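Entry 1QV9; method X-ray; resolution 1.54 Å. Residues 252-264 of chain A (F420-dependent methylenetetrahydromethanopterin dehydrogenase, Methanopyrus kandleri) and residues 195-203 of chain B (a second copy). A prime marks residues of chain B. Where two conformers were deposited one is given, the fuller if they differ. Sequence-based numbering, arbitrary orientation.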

ATOM      1  N   ARG A 252      -7.238  11.941   4.588  1.00 14.51           N
ATOM      2  CA  ARG A 252      -8.603  11.998   4.064  1.00 14.16           C
ATOM      3  C   ARG A 252      -9.300  10.648   4.243  1.00 14.30           C
ATOM      4  O   ARG A 252     -10.531  10.627   4.574  1.00 14.83           O
ATOM      5  N   GLU A 253      -8.602   9.530   4.028  1.00 12.97           N
ATOM      6  CA  GLU A 253      -9.238   8.220   4.203  1.00 13.49           C
ATOM      7  C   GLU A 253      -9.672   8.032   5.670  1.00 17.85           C
ATOM      8  O   GLU A 253     -10.673   7.380   5.917  1.00 16.86           O
ATOM      9  N   LEU A 254      -8.941   8.590   6.634  1.00 13.72           N
ATOM     10  CA  LEU A 254      -9.325   8.485   8.050  1.00 14.77           C
ATOM     11  C   LEU A 254     -10.641   9.246   8.244  1.00 17.83           C
ATOM     12  O   LEU A 254     -11.524   8.779   8.987  1.00 18.02           O
ATOM     13  N   GLU A 255     -10.791  10.392   7.594  1.00 15.85           N
ATOM     14  CA  GLU A 255     -12.056  11.125   7.746  1.00 14.71           C
ATOM     15  C   GLU A 255     -13.144  10.301   7.116  1.00 17.48           C
ATOM     16  O   GLU A 255     -14.272  10.245   7.647  1.00 17.73           O
ATOM     17  N   LYS A 256     -12.855   9.638   5.995  1.00 14.10           N
ATOM     18  CA  LYS A 256     -13.908   8.807   5.393  1.00 13.96           C
ATOM     19  C   LYS A 256     -14.322   7.682   6.354  1.00 15.29           C
ATOM     20  O   LYS A 256     -15.523   7.345   6.452  1.00 16.40           O
ATOM     21  N   SER A 257     -13.374   7.079   7.063  1.00 13.41           N
ATOM     22  CA  SER A 257     -13.716   5.990   7.976  1.00 15.34           C
ATOM     23  C   SER A 257     -14.666   6.441   9.065  1.00 19.33           C
ATOM     24  O   SER A 257     -15.444   5.627   9.593  1.00 20.66           O
ATOM     25  N   ASN A 258     -14.615   7.720   9.398  1.00 19.30           N
ATOM     26  CA  ASN A 258     -15.500   8.265  10.427  1.00 20.05           C
ATOM     27  C   ASN A 258     -16.715   8.965   9.847  1.00 17.51           C
ATOM     28  O   ASN A 258     -17.459   9.595  10.605  1.00 19.73           O
ATOM     29  N   ASP A 259     -16.896   8.874   8.526  1.00 17.78           N
ATOM     30  CA  ASP A 259     -17.971   9.576   7.809  1.00 17.70           C
ATOM     31  C   ASP A 259     -17.998  11.021   8.303  1.00 20.55           C
ATOM     32  O   ASP A 259     -19.017  11.585   8.706  1.00 20.60           O
ATOM     33  N   ALA A 260     -16.838  11.667   8.252  1.00 16.83           N
ATOM     34  CA  ALA A 260     -16.708  13.012   8.754  1.00 17.92           C
ATOM     35  C   ALA A 260     -15.965  13.939   7.806  1.00 18.77           C
ATOM     36  O   ALA A 260     -15.370  14.921   8.240  1.00 20.01           O
ATOM     37  N   VAL A 261     -15.985  13.630   6.525  1.00 15.54           N
ATOM     38  CA  VAL A 261     -15.283  14.485   5.563  1.00 15.58           C
ATOM     39  C   VAL A 261     -15.947  15.874   5.424  1.00 17.11           C
ATOM     40  O   VAL A 261     -17.064  15.990   4.902  1.00 16.95           O
ATOM     41  N   LEU A 262     -15.255  16.934   5.850  1.00 15.20           N
ATOM     42  CA  LEU A 262     -15.803  18.269   5.732  1.00 15.82           C
ATOM     43  C   LEU A 262     -15.939  18.688   4.268  1.00 17.55           C
ATOM     44  O   LEU A 262     -14.982  18.541   3.460  1.00 16.75           O
ATOM     45  N   ARG A 263     -17.119  19.199   3.909  1.00 15.34           N
ATOM     46  CA  ARG A 263     -17.336  19.739   2.575  1.00 14.45           C
ATOM     47  C   ARG A 263     -17.987  21.111   2.754  1.00 18.44           C
ATOM     48  O   ARG A 263     -18.922  21.261   3.558  1.00 19.52           O
ATOM     49  N   THR A 264     -17.478  22.113   2.051  1.00 16.03           N
ATOM     50  CA  THR A 264     -17.973  23.486   2.162  1.00 15.77           C
ATOM     51  C   THR A 264     -18.215  24.068   0.778  1.00 15.76           C
ATOM     52  O   THR A 264     -17.483  24.943   0.310  1.00 17.51           O
TER
ATOM     53  N   GLU B 195     -22.440  -0.090   6.399  1.00 20.41           N
ATOM     54  CA  GLU B 195     -22.755   0.895   7.399  1.00 21.42           C
ATOM     55  C   GLU B 195     -22.011   2.193   7.057  1.00 24.21           C
ATOM     56  O   GLU B 195     -22.535   3.276   7.265  1.00 25.58           O
ATOM     57  N   ASN B 196     -20.781   2.077   6.523  1.00 19.32           N
ATOM     58  CA  ASN B 196     -20.009   3.277   6.152  1.00 18.53           C
ATOM     59  C   ASN B 196     -20.322   3.661   4.692  1.00 15.99           C
ATOM     60  O   ASN B 196     -20.224   2.830   3.781  1.00 17.95           O
ATOM     61  N   PRO B 197     -20.727   4.919   4.444  1.00 18.12           N
ATOM     62  CA  PRO B 197     -21.065   5.360   3.086  1.00 18.27           C
ATOM     63  C   PRO B 197     -19.920   5.291   2.061  1.00 16.46           C
ATOM     64  O   PRO B 197     -20.134   4.991   0.882  1.00 17.61           O
ATOM     65  N   TYR B 198     -18.703   5.552   2.531  1.00 17.44           N
ATOM     66  CA  TYR B 198     -17.578   5.471   1.600  1.00 16.01           C
ATOM     67  C   TYR B 198     -17.275   4.025   1.282  1.00 14.67           C
ATOM     68  O   TYR B 198     -16.772   3.762   0.189  1.00 15.36           O
ATOM     69  N   ALA B 199     -17.575   3.059   2.175  1.00 16.30           N
ATOM     70  CA  ALA B 199     -17.386   1.642   1.820  1.00 16.61           C
ATOM     71  C   ALA B 199     -18.362   1.331   0.669  1.00 15.99           C
ATOM     72  O   ALA B 199     -18.007   0.676  -0.300  1.00 15.77           O
HETATM   73  N   MSE B 200     -19.620   1.782   0.755  0.60 15.55           N
HETATM   74  CA  MSE B 200     -20.532   1.490  -0.363  0.60 17.33           C
HETATM   75  C   MSE B 200     -20.068   2.170  -1.663  0.60 15.86           C
HETATM   76  O   MSE B 200     -20.117   1.572  -2.735  0.60 16.82           O
ATOM     77  N   VAL B 201     -19.611   3.418  -1.582  1.00 16.50           N
ATOM     78  CA  VAL B 201     -19.143   4.089  -2.789  1.00 17.54           C
ATOM     79  C   VAL B 201     -17.881   3.412  -3.383  1.00 15.41           C
ATOM     80  O   VAL B 201     -17.756   3.329  -4.611  1.00 17.53           O
ATOM     81  N   LYS B 202     -16.966   2.938  -2.536  1.00 14.79           N
ATOM     82  CA  LYS B 202     -15.817   2.210  -3.070  1.00 12.80           C
ATOM     83  C   LYS B 202     -16.256   0.865  -3.706  1.00 14.18           C
ATOM     84  O   LYS B 202     -15.708   0.425  -4.739  1.00 15.78           O
ATOM     85  N   ALA B 203     -17.238   0.190  -3.070  1.00 15.38           N
ATOM     86  CA  ALA B 203     -17.780  -1.074  -3.603  1.00 14.25           C
ATOM     87  C   ALA B 203     -18.483  -0.792  -4.963  1.00 13.17           C
ATOM     88  O   ALA B 203     -18.351  -1.574  -5.891  1.00 15.09           O
TER

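Aromatic residues at subunit interfaces often do two jobs at once, offering a ring face to aliphatic chains and a hydroxyl to polar partners. The contact between residues 252-264 of one chain of this dehydrogenase and residues 195-203 of a second copy is a compact example. The two helices approach no closer than 10.1 Å between axes, at 112°, and the contact between them is made largely by side chains.

Tyr198′, in the first turn of its helix, points toward the other chain and loses more area to the contact than any other residue. With chi1 at -65° (m) and chi2 at -78°, its ring lies alongside Lys256. That lysine leaves its helix sideways, in m at chi1 and then t throughout, and the extended chain crosses the ring: CG of Lys256 sits 3.7 Å from the centroid of the Tyr198′ ring, 12° off the normal, a CH-pi contact over the face. The aliphatic part of the lysine is thus used for packing, while its ammonium is carried past the ring to a charged cluster.

In that cluster Glu253 is the hinge. Its chi1 and chi2 are both m, a folded form that brings the carboxylate, though CB points sideways, nearer the partner chain. Lys256 NZ donates to Glu253 OE1 at 2.8 Å within the helix, and Lys202′ NZ donates to Glu253 OE2, also at 2.8 Å, across the interface; both are salt bridges. Lys202′ runs m, t, t and turns at chi4 (m) to reach it. The shared carboxylate helps offset the proximity of like charges, for Lys256 NZ and Lys202′ NZ are 4.0 Å apart.

At the other end of the ring the hydroxyl is the polar focus. Arg263 points toward the partner, and its m, t, t chain delivers NH1 to Tyr198′ OH at 3.0 Å, a nearly straight hydrogen bond (168°) near the planes of both ring and guanidinium. A water lies 2.8 Å from Tyr198′ OH; it can donate to Asp259 OD1 (2.7 Å) and accepts from Val261 N (3.0 Å), tying the hydroxyl to the loop. Val261, t at chi1 and directed toward the partner, adds an apolar contact, CG2 to Tyr198′ CZ at 3.8 Å.

Beyond the helix end, Asp259 adopts positive phi (46°), and its t rotamer lays CG 3.5 Å from CG of Pro197′. Asn196′, at the N-cap position with chi1 t, has its CB sideways, but the end of its side chain comes nearer and lies close to the carbonyls of Lys256 and Ser257.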

ATOM      1  CB  ARG A 252      -8.593  12.417   2.616  1.00 14.12           C
ATOM      2  CG  ARG A 252     -10.011  12.683   2.067  1.00 19.38           C
ATOM      3  CD  ARG A 252      -9.891  13.663   1.008  1.00 24.42           C
ATOM      4  NE  ARG A 252     -11.155  14.152   0.435  1.00 21.72           N
ATOM      5  CZ  ARG A 252     -11.799  15.251   0.811  1.00 18.41           C
ATOM      6  NH1 ARG A 252     -12.898  15.590   0.151  1.00 16.42           N
ATOM      7  NH2 ARG A 252     -11.387  16.041   1.799  1.00 20.53           N
ATOM      8  CB  GLU A 253      -8.327   7.071   3.747  1.00 17.07           C
ATOM      9  CG  GLU A 253      -8.113   7.055   2.220  1.00 16.63           C
ATOM     10  CD  GLU A 253      -9.402   6.862   1.392  1.00 17.37           C
ATOM     11  OE1 GLU A 253      -9.667   7.669   0.476  1.00 20.59           O
ATOM     12  OE2 GLU A 253     -10.096   5.873   1.649  1.00 21.39           O
ATOM     13  CB  LEU A 254      -8.258   9.082   8.992  1.00 16.51           C
ATOM     14  CG  LEU A 254      -7.082   8.156   9.275  1.00 18.49           C
ATOM     15  CD1 LEU A 254      -6.047   8.934  10.052  1.00 21.00           C
ATOM     16  CD2 LEU A 254      -7.511   6.918  10.063  1.00 22.87           C
ATOM     17  CB  GLU A 255     -11.986  12.505   7.109  1.00 16.72           C
ATOM     18  CG  GLU A 255     -11.015  13.469   7.848  1.00 17.12           C
ATOM     19  CD  GLU A 255     -11.509  13.892   9.237  1.00 20.13           C
ATOM     20  OE1 GLU A 255     -12.272  14.886   9.345  1.00 18.12           O
ATOM     21  OE2 GLU A 255     -11.134  13.213  10.217  1.00 21.83           O
ATOM     22  CB  LYS A 256     -13.449   8.181   4.062  1.00 13.00           C
ATOM     23  CG  LYS A 256     -13.309   9.199   2.926  1.00 13.43           C
ATOM     24  CD  LYS A 256     -12.838   8.495   1.651  1.00 12.63           C
ATOM     25  CE  LYS A 256     -12.588   9.483   0.549  1.00 18.02           C
ATOM     26  NZ  LYS A 256     -12.010   8.754  -0.662  1.00 20.92           N
ATOM     27  CB  SER A 257     -12.453   5.367   8.589  1.00 20.21           C
ATOM     28  OG  SER A 257     -11.911   6.163   9.616  1.00 25.14           O
ATOM     29  CB  ASN A 258     -14.737   9.254  11.278  1.00 19.75           C
ATOM     30  CG  ASN A 258     -13.791   8.580  12.220  1.00 29.16           C
ATOM     31  OD1 ASN A 258     -14.198   7.743  13.025  1.00 38.49           O
ATOM     32  ND2 ASN A 258     -12.533   8.933  12.143  1.00 29.18           N
ATOM     33  CB  ASP A 259     -19.344   8.890   7.982  1.00 18.05           C
ATOM     34  CG  ASP A 259     -20.414   9.540   7.106  1.00 19.79           C
ATOM     35  OD1 ASP A 259     -20.068  10.238   6.120  1.00 20.51           O
ATOM     36  OD2 ASP A 259     -21.633   9.340   7.390  1.00 21.56           O
ATOM     37  CB  ALA A 260     -15.972  12.970  10.125  1.00 20.06           C
ATOM     38  CB  VAL A 261     -15.221  13.830   4.154  1.00 15.63           C
ATOM     39  CG1 VAL A 261     -14.404  14.768   3.209  1.00 17.42           C
ATOM     40  CG2 VAL A 261     -14.600  12.433   4.192  1.00 15.39           C
ATOM     41  CB  LEU A 262     -14.903  19.284   6.446  1.00 14.81           C
ATOM     42  CG  LEU A 262     -15.330  20.748   6.367  1.00 16.43           C
ATOM     43  CD1 LEU A 262     -16.664  20.902   7.136  1.00 19.44           C
ATOM     44  CD2 LEU A 262     -14.273  21.623   7.050  1.00 17.99           C
ATOM     45  CB  ARG A 263     -18.207  18.836   1.721  1.00 16.15           C
ATOM     46  CG  ARG A 263     -17.679  17.430   1.593  1.00 16.52           C
ATOM     47  CD  ARG A 263     -18.574  16.528   0.693  1.00 16.96           C
ATOM     48  NE  ARG A 263     -18.069  15.169   0.836  1.00 19.24           N
ATOM     49  CZ  ARG A 263     -17.096  14.616   0.111  1.00 16.32           C
ATOM     50  NH1 ARG A 263     -16.696  13.389   0.418  1.00 17.23           N
ATOM     51  NH2 ARG A 263     -16.597  15.234  -0.950  1.00 17.10           N
ATOM     52  CB  THR A 264     -16.991  24.407   2.970  1.00 18.38           C
ATOM     53  OG1 THR A 264     -15.669  24.409   2.366  1.00 19.85           O
ATOM     54  CG2 THR A 264     -16.903  23.938   4.405  1.00 17.46           C
TER
ATOM     55  CB  GLU B 195     -22.354   0.412   8.791  1.00 27.43           C
ATOM     56  CG  GLU B 195     -22.670   1.453   9.871  1.00 35.78           C
ATOM     57  CD  GLU B 195     -22.557   0.899  11.275  1.00 42.29           C
ATOM     58  OE1 GLU B 195     -23.383   0.033  11.647  1.00 46.53           O
ATOM     59  OE2 GLU B 195     -21.631   1.324  12.001  1.00 48.50           O
ATOM     60  CB  ASN B 196     -18.510   2.970   6.337  1.00 19.02           C
ATOM     61  CG  ASN B 196     -17.638   4.197   6.089  1.00 19.14           C
ATOM     62  OD1 ASN B 196     -17.233   4.909   7.024  1.00 24.37           O
ATOM     63  ND2 ASN B 196     -17.382   4.468   4.837  1.00 17.33           N
ATOM     64  CB  PRO B 197     -21.626   6.785   3.304  1.00 19.74           C
ATOM     65  CG  PRO B 197     -20.929   7.267   4.538  1.00 21.21           C
ATOM     66  CD  PRO B 197     -20.874   6.017   5.422  1.00 20.03           C
ATOM     67  CB  TYR B 198     -16.361   6.195   2.178  1.00 15.26           C
ATOM     68  CG  TYR B 198     -16.630   7.676   2.320  1.00 13.15           C
ATOM     69  CD1 TYR B 198     -16.580   8.526   1.208  1.00 13.05           C
ATOM     70  CD2 TYR B 198     -17.030   8.228   3.557  1.00 14.76           C
ATOM     71  CE1 TYR B 198     -16.915   9.891   1.309  1.00 15.27           C
ATOM     72  CE2 TYR B 198     -17.375   9.577   3.670  1.00 15.54           C
ATOM     73  CZ  TYR B 198     -17.311  10.416   2.543  1.00 16.04           C
ATOM     74  OH  TYR B 198     -17.620  11.725   2.673  1.00 16.75           O
ATOM     75  CB  ALA B 199     -17.647   0.711   3.029  1.00 18.00           C
HETATM   76  CB  MSE B 200     -21.980   1.923  -0.047  0.60 19.66           C
HETATM   77  CG  MSE B 200     -22.955   1.563  -1.153  0.60 11.25           C
HETATM   78 SE   MSE B 200     -24.733   2.293  -0.800  0.60 22.63          SE
HETATM   79  CE  MSE B 200     -24.345   4.165  -1.045  0.60 18.12           C
ATOM     80  CB  VAL B 201     -18.916   5.582  -2.511  1.00 23.48           C
ATOM     81  CG1 VAL B 201     -18.159   6.245  -3.648  1.00 30.86           C
ATOM     82  CG2 VAL B 201     -20.307   6.264  -2.319  1.00 21.64           C
ATOM     83  CB  LYS B 202     -14.799   1.968  -1.953  1.00 12.57           C
ATOM     84  CG  LYS B 202     -14.036   3.254  -1.516  1.00 17.48           C
ATOM     85  CD  LYS B 202     -13.241   2.968  -0.244  1.00 16.37           C
ATOM     86  CE  LYS B 202     -12.571   4.221   0.340  1.00 18.40           C
ATOM     87  NZ  LYS B 202     -11.445   4.748  -0.534  1.00 17.99           N
ATOM     88  CB  ALA B 203     -18.803  -1.704  -2.571  1.00 15.80           C
TER
HETATM   89  O   HOH W   1     -18.379  12.220   5.280  1.00 17.50           O